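PDB 2NVA: arginine decarboxylase, A207R protein from Paramecium bursaria Chlorella virus 1, which decarboxylates arginine to agmatine with the help of pyridoxal 5'-phosphate, as a viral member of the ornithine/lysine/arginine decarboxylase class-II family. Local coordinates for residues I100-Q105 / T123-C128; G180-E185 / S227-D232. All coordinates share one frame; numbering follows the deposited sequence.

Contact 1 (I100-Q105 / T123-C128); sequences IFAKDQ and TYHPNC
Lys-103 and His-125 meet where the last turns of helix 96-105 run beside the end of helix 115-124, with CA atoms 5.7 Å apart for this pair and 5.9 Å for Ile-100 and Tyr-124. Both helices lie on the outside of the TIM barrel that makes up the pyridoxal-binding domain, and strand 109-112 of the barrel follows the first of them in the chain. His-125 is the first residue to leave helical geometry and opens a type I turn to Cys-128, which leads into strand 129-133. Its ring is sandwiched. Over the centre of one face stands CB of Lys-103, a CH-pi contact 3.5 Å from the ring centroid and 10° off the normal; over the centre of the opposite face lies CB of Cys-128. CG of His-125 stands anti to the backbone N (chi1 -163°), beside its own carbonyl carbon, and NE2 bonds to the carbonyl O of Val-107 in the turn beyond helix 96-105. That bond supplies a polar partner for a buried ring and probably helps to fix its rotation, while CB of Ala-102 flanks CD2. CG of Lys-103 reaches ND1 of the same ring at 3.5 Å, then the aliphatic chain leaves it, CD passing the carbonyl O of Tyr-124. Nearly one turn earlier in helix 96-105, CD1 of Ile-100 touches CD1 of the Tyr-124 ring at 3.8 Å as the two side chains cross. No direct hydrogen bond joins the segments. Instead a water donates to Tyr-124 O at 2.8 Å and accepts a weak bond from Lys-103 NZ, whose long salt bridge to OD1 of Asp-104 spans 3.6 Å.

Contact 2 (G180-E185 / S227-D232); sequences GSRNPE and STYMSD
The Tyr-229 ring and the Arg-182 guanidinium lie nearly coplanar, their planes 4° apart, with the phenol OH at the guanidinium edge and in its plane. CG of Met-230 sits over the centre of one ring face, 3.6 Å above its plane, and the carbonyl O of Arg-182 comes up to the ring edge at CE2. The phenol OH is 3.1 Å from CD of Arg-182 and touches CB and CG as well. No hydrogen bond links the two residues; the carboxylate of Asp-220 does so from outside, its OD2 binding the phenol OH and forming a salt bridge with NE. Tyr-229 CG stands between the backbone N and the carbonyl carbon (chi1 71°), at the start of the path that ends with OH beside Arg-182. Met-230 is bent at chi2 and chi3, which brings SD to 3.5 Å from the backbone N of Pro-184 and CE to 3.5 Å from that of Asn-183. The Pro-184 ring crosses this side chain at about a right angle, its CD 3.7 Å from SD. Ser-181 OG is bonded to Asp-138 and accepts a weak bond from Asn-183 N; CE of Met-230 lies 4.1 Å from this OG. On the helix side, Thr-228 OG1 donates to OD2 of Asp-232, met from above the carboxylate plane. Two neighbouring helices of the TIM barrel, 184-204 and 229-241, thus start side by side, and the loop before the first carries Gly-180 of the pyridoxal phosphate site.

How the contacts relate
Both contacts join neighbouring helices of the same TIM barrel, but far apart on it: their centres are 36 Å from each other, their nearest atoms about 26 Å, and they do not touch. They follow one another along the chain, contact 1 closing before contact 2 opens. Contact 1 packs helix ends away from the annotated sites, its centre 26 Å from that of the chain. Contact 2, its centre 16 Å from the centre of the chain, joins helix starts near the cofactor: its segment 180-185 begins with Gly-180, which touches the bound pyridoxyl-agmatine adduct, and the side chain of Ser-181 lies about 7 Å from it and about 4 Å from Gly-216, another cofactor-binding residue.

Contact 1 (I100-Q105 / T123-C128)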
# COMPACT_ATOMS: atom_id res chain seq x y z
N ILE A 100 -2.67 27.51 -5.32
CA ILE A 100 -3.73 28.40 -5.82
C ILE A 100 -5.03 28.12 -5.08
O ILE A 100 -5.72 29.05 -4.66
CB ILE A 100 -3.92 28.27 -7.34
CG1 ILE A 100 -2.64 28.71 -8.06
CG2 ILE A 100 -5.12 29.10 -7.82
CD1 ILE A 100 -2.56 28.26 -9.51
N PHE A 101 -5.35 26.83 -4.91
CA PHE A 101 -6.52 26.40 -4.15
C PHE A 101 -6.45 26.86 -2.69
O PHE A 101 -7.43 27.42 -2.16
CB PHE A 101 -6.68 24.87 -4.24
CG PHE A 101 -7.83 24.34 -3.43
CD1 PHE A 101 -9.15 24.46 -3.89
CD2 PHE A 101 -7.61 23.71 -2.20
CE1 PHE A 101 -10.22 23.97 -3.14
CE2 PHE A 101 -8.67 23.22 -1.44
CZ PHE A 101 -9.98 23.35 -1.92
N ALA A 102 -5.31 26.64 -2.03
CA ALA A 102 -5.11 27.09 -0.65
C ALA A 102 -5.31 28.60 -0.51
O ALA A 102 -5.99 29.06 0.42
CB ALA A 102 -3.72 26.70 -0.16
N LYS A 103 -4.72 29.36 -1.43
CA LYS A 103 -4.84 30.82 -1.40
C LYS A 103 -6.31 31.22 -1.51
O LYS A 103 -6.79 32.08 -0.77
CB LYS A 103 -4.02 31.46 -2.54
CG LYS A 103 -4.02 32.99 -2.55
CD LYS A 103 -3.80 33.55 -3.94
CE LYS A 103 -4.80 32.90 -4.94
NZ LYS A 103 -5.12 33.83 -6.09
N ASP A 104 -7.01 30.57 -2.44
CA ASP A 104 -8.41 30.89 -2.67
C ASP A 104 -9.28 30.59 -1.46
O ASP A 104 -10.13 31.40 -1.08
CB ASP A 104 -8.91 30.14 -3.90
CG ASP A 104 -8.41 30.76 -5.20
OD1 ASP A 104 -8.15 31.99 -5.23
OD2 ASP A 104 -8.30 30.03 -6.21
N GLN A 105 -9.06 29.44 -0.84
CA GLN A 105 -9.90 29.03 0.28
C GLN A 105 -9.57 29.75 1.58
O GLN A 105 -10.42 29.88 2.45
CB GLN A 105 -9.82 27.51 0.49
CG GLN A 105 -10.30 26.71 -0.72
CD GLN A 105 -11.79 26.86 -0.95
OE1 GLN A 105 -12.60 26.65 -0.05
NE2 GLN A 105 -12.16 27.26 -2.16
N THR A 123 5.04 33.45 -6.69
CA THR A 123 4.24 33.54 -7.90
C THR A 123 2.74 33.29 -7.65
O THR A 123 1.89 34.00 -8.20
CB THR A 123 4.78 32.63 -9.02
OG1 THR A 123 6.16 32.92 -9.26
CG2 THR A 123 3.99 32.82 -10.32
N TYR A 124 2.42 32.32 -6.79
CA TYR A 124 1.06 31.78 -6.69
C TYR A 124 0.31 32.00 -5.38
O TYR A 124 -0.92 31.91 -5.34
CB TYR A 124 1.06 30.27 -7.00
CG TYR A 124 1.53 30.01 -8.39
CD1 TYR A 124 0.71 30.29 -9.48
CD2 TYR A 124 2.82 29.52 -8.62
CE1 TYR A 124 1.15 30.08 -10.79
CE2 TYR A 124 3.27 29.30 -9.92
CZ TYR A 124 2.42 29.59 -11.00
OH TYR A 124 2.85 29.38 -12.28
N HIS A 125 1.04 32.28 -4.31
CA HIS A 125 0.42 32.49 -3.01
C HIS A 125 1.31 33.47 -2.22
O HIS A 125 1.79 33.14 -1.14
CB HIS A 125 0.29 31.13 -2.29
CG HIS A 125 -0.67 31.12 -1.15
ND1 HIS A 125 -1.22 32.27 -0.62
CD2 HIS A 125 -1.13 30.09 -0.39
CE1 HIS A 125 -2.00 31.95 0.40
NE2 HIS A 125 -1.97 30.64 0.56
N PRO A 126 1.54 34.68 -2.78
CA PRO A 126 2.57 35.60 -2.28
C PRO A 126 2.43 36.07 -0.82
O PRO A 126 3.42 36.48 -0.22
CB PRO A 126 2.47 36.80 -3.24
CG PRO A 126 1.15 36.70 -3.86
CD PRO A 126 0.85 35.24 -3.96
N ASN A 127 1.22 36.03 -0.27
CA ASN A 127 1.01 36.44 1.11
C ASN A 127 0.83 35.28 2.09
O ASN A 127 0.44 35.48 3.23
CB ASN A 127 -0.16 37.42 1.20
CG ASN A 127 0.11 38.72 0.48
OD1 ASN A 127 1.23 39.25 0.53
ND2 ASN A 127 -0.90 39.25 -0.20
N CYS A 128 1.12 34.07 1.64
CA CYS A 128 1.11 32.92 2.53
C CYS A 128 2.17 33.12 3.60
O CYS A 128 3.31 33.51 3.29
CB CYS A 128 1.38 31.64 1.73
SG CYS A 128 1.12 30.12 2.68
O HOH W 1 -2.58 32.35 -7.49

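Contact 2 (G180-E185 / S227-D232)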
# COMPACT_ATOMS: atom_id res chain seq x y z
N GLY A 180 6.68 8.24 15.22
CA GLY A 180 6.80 7.21 16.25
C GLY A 180 8.08 7.41 17.04
O GLY A 180 9.01 6.58 16.97
N SER A 181 8.14 8.49 17.79
CA SER A 181 9.32 8.86 18.55
C SER A 181 9.09 8.68 20.05
O SER A 181 8.05 9.11 20.58
CB SER A 181 9.71 10.31 18.28
OG SER A 181 10.81 10.68 19.07
N ARG A 182 10.05 8.04 20.70
CA ARG A 182 10.04 7.87 22.16
C ARG A 182 11.38 8.35 22.73
O ARG A 182 11.87 7.85 23.75
CB ARG A 182 9.74 6.41 22.52
CG ARG A 182 8.37 5.93 22.06
CD ARG A 182 7.94 4.71 22.84
NE ARG A 182 6.53 4.38 22.67
CZ ARG A 182 6.04 3.61 21.71
NH1 ARG A 182 6.84 3.07 20.79
NH2 ARG A 182 4.74 3.34 21.66
N ASN A 183 11.96 9.35 22.07
CA ASN A 183 13.25 9.89 22.46
C ASN A 183 13.09 11.36 22.87
O ASN A 183 13.09 12.24 22.00
CB ASN A 183 14.21 9.77 21.26
CG ASN A 183 15.61 10.35 21.53
OD1 ASN A 183 16.48 10.28 20.67
ND2 ASN A 183 15.82 10.92 22.69
N PRO A 184 12.96 11.64 24.19
CA PRO A 184 12.73 13.03 24.60
C PRO A 184 13.88 14.00 24.27
O PRO A 184 13.64 15.18 24.01
CB PRO A 184 12.50 12.92 26.11
CG PRO A 184 13.25 11.68 26.50
CD PRO A 184 13.01 10.73 25.36
N GLU A 185 15.12 13.50 24.29
CA GLU A 185 16.31 14.30 23.97
C GLU A 185 16.29 14.82 22.52
O GLU A 185 16.79 15.91 22.24
CB GLU A 185 17.57 13.47 24.24
CG GLU A 185 18.88 14.21 24.08
CD GLU A 185 19.20 15.19 25.19
OE1 GLU A 185 19.62 16.32 24.87
OE2 GLU A 185 19.08 14.83 26.40
N SER A 227 1.64 8.44 30.12
CA SER A 227 3.00 8.77 30.53
C SER A 227 3.39 10.20 30.18
O SER A 227 2.98 10.72 29.13
CB SER A 227 4.01 7.78 29.91
OG SER A 227 5.28 7.94 30.55
N THR A 228 4.20 10.82 31.04
CA THR A 228 4.61 12.21 30.79
C THR A 228 6.09 12.37 30.48
O THR A 228 6.60 13.50 30.52
CB THR A 228 4.23 13.14 31.95
OG1 THR A 228 5.04 12.81 33.10
CG2 THR A 228 2.76 12.96 32.32
N TYR A 229 6.78 11.27 30.16
CA TYR A 229 8.22 11.35 29.86
C TYR A 229 8.49 12.31 28.71
O TYR A 229 9.39 13.15 28.82
CB TYR A 229 8.91 9.98 29.65
CG TYR A 229 8.57 9.20 28.38
CD1 TYR A 229 7.26 8.82 28.11
CD2 TYR A 229 9.58 8.78 27.49
CE1 TYR A 229 6.94 8.08 26.96
CE2 TYR A 229 9.26 8.02 26.33
CZ TYR A 229 7.94 7.68 26.09
OH TYR A 229 7.55 6.98 24.95
N MET A 230 7.71 12.21 27.63
CA MET A 230 7.94 13.07 26.47
C MET A 230 7.55 14.52 26.78
O MET A 230 8.36 15.44 26.58
CB MET A 230 7.23 12.53 25.21
CG MET A 230 7.70 11.11 24.79
SD MET A 230 9.48 11.00 24.44
CE MET A 230 9.51 11.70 22.78
N SER A 231 6.34 14.70 27.31
CA SER A 231 5.77 16.03 27.50
C SER A 231 6.54 16.89 28.50
O SER A 231 6.76 18.07 28.24
CB SER A 231 4.29 15.94 27.87
OG SER A 231 4.10 15.30 29.12
N ASP A 232 6.94 16.32 29.64
CA ASP A 232 7.73 17.05 30.64
C ASP A 232 9.01 17.61 30.05
O ASP A 232 9.38 18.77 30.29
CB ASP A 232 8.12 16.13 31.81
CG ASP A 232 6.94 15.72 32.64
OD1 ASP A 232 5.93 16.49 32.64
OD2 ASP A 232 7.01 14.64 33.29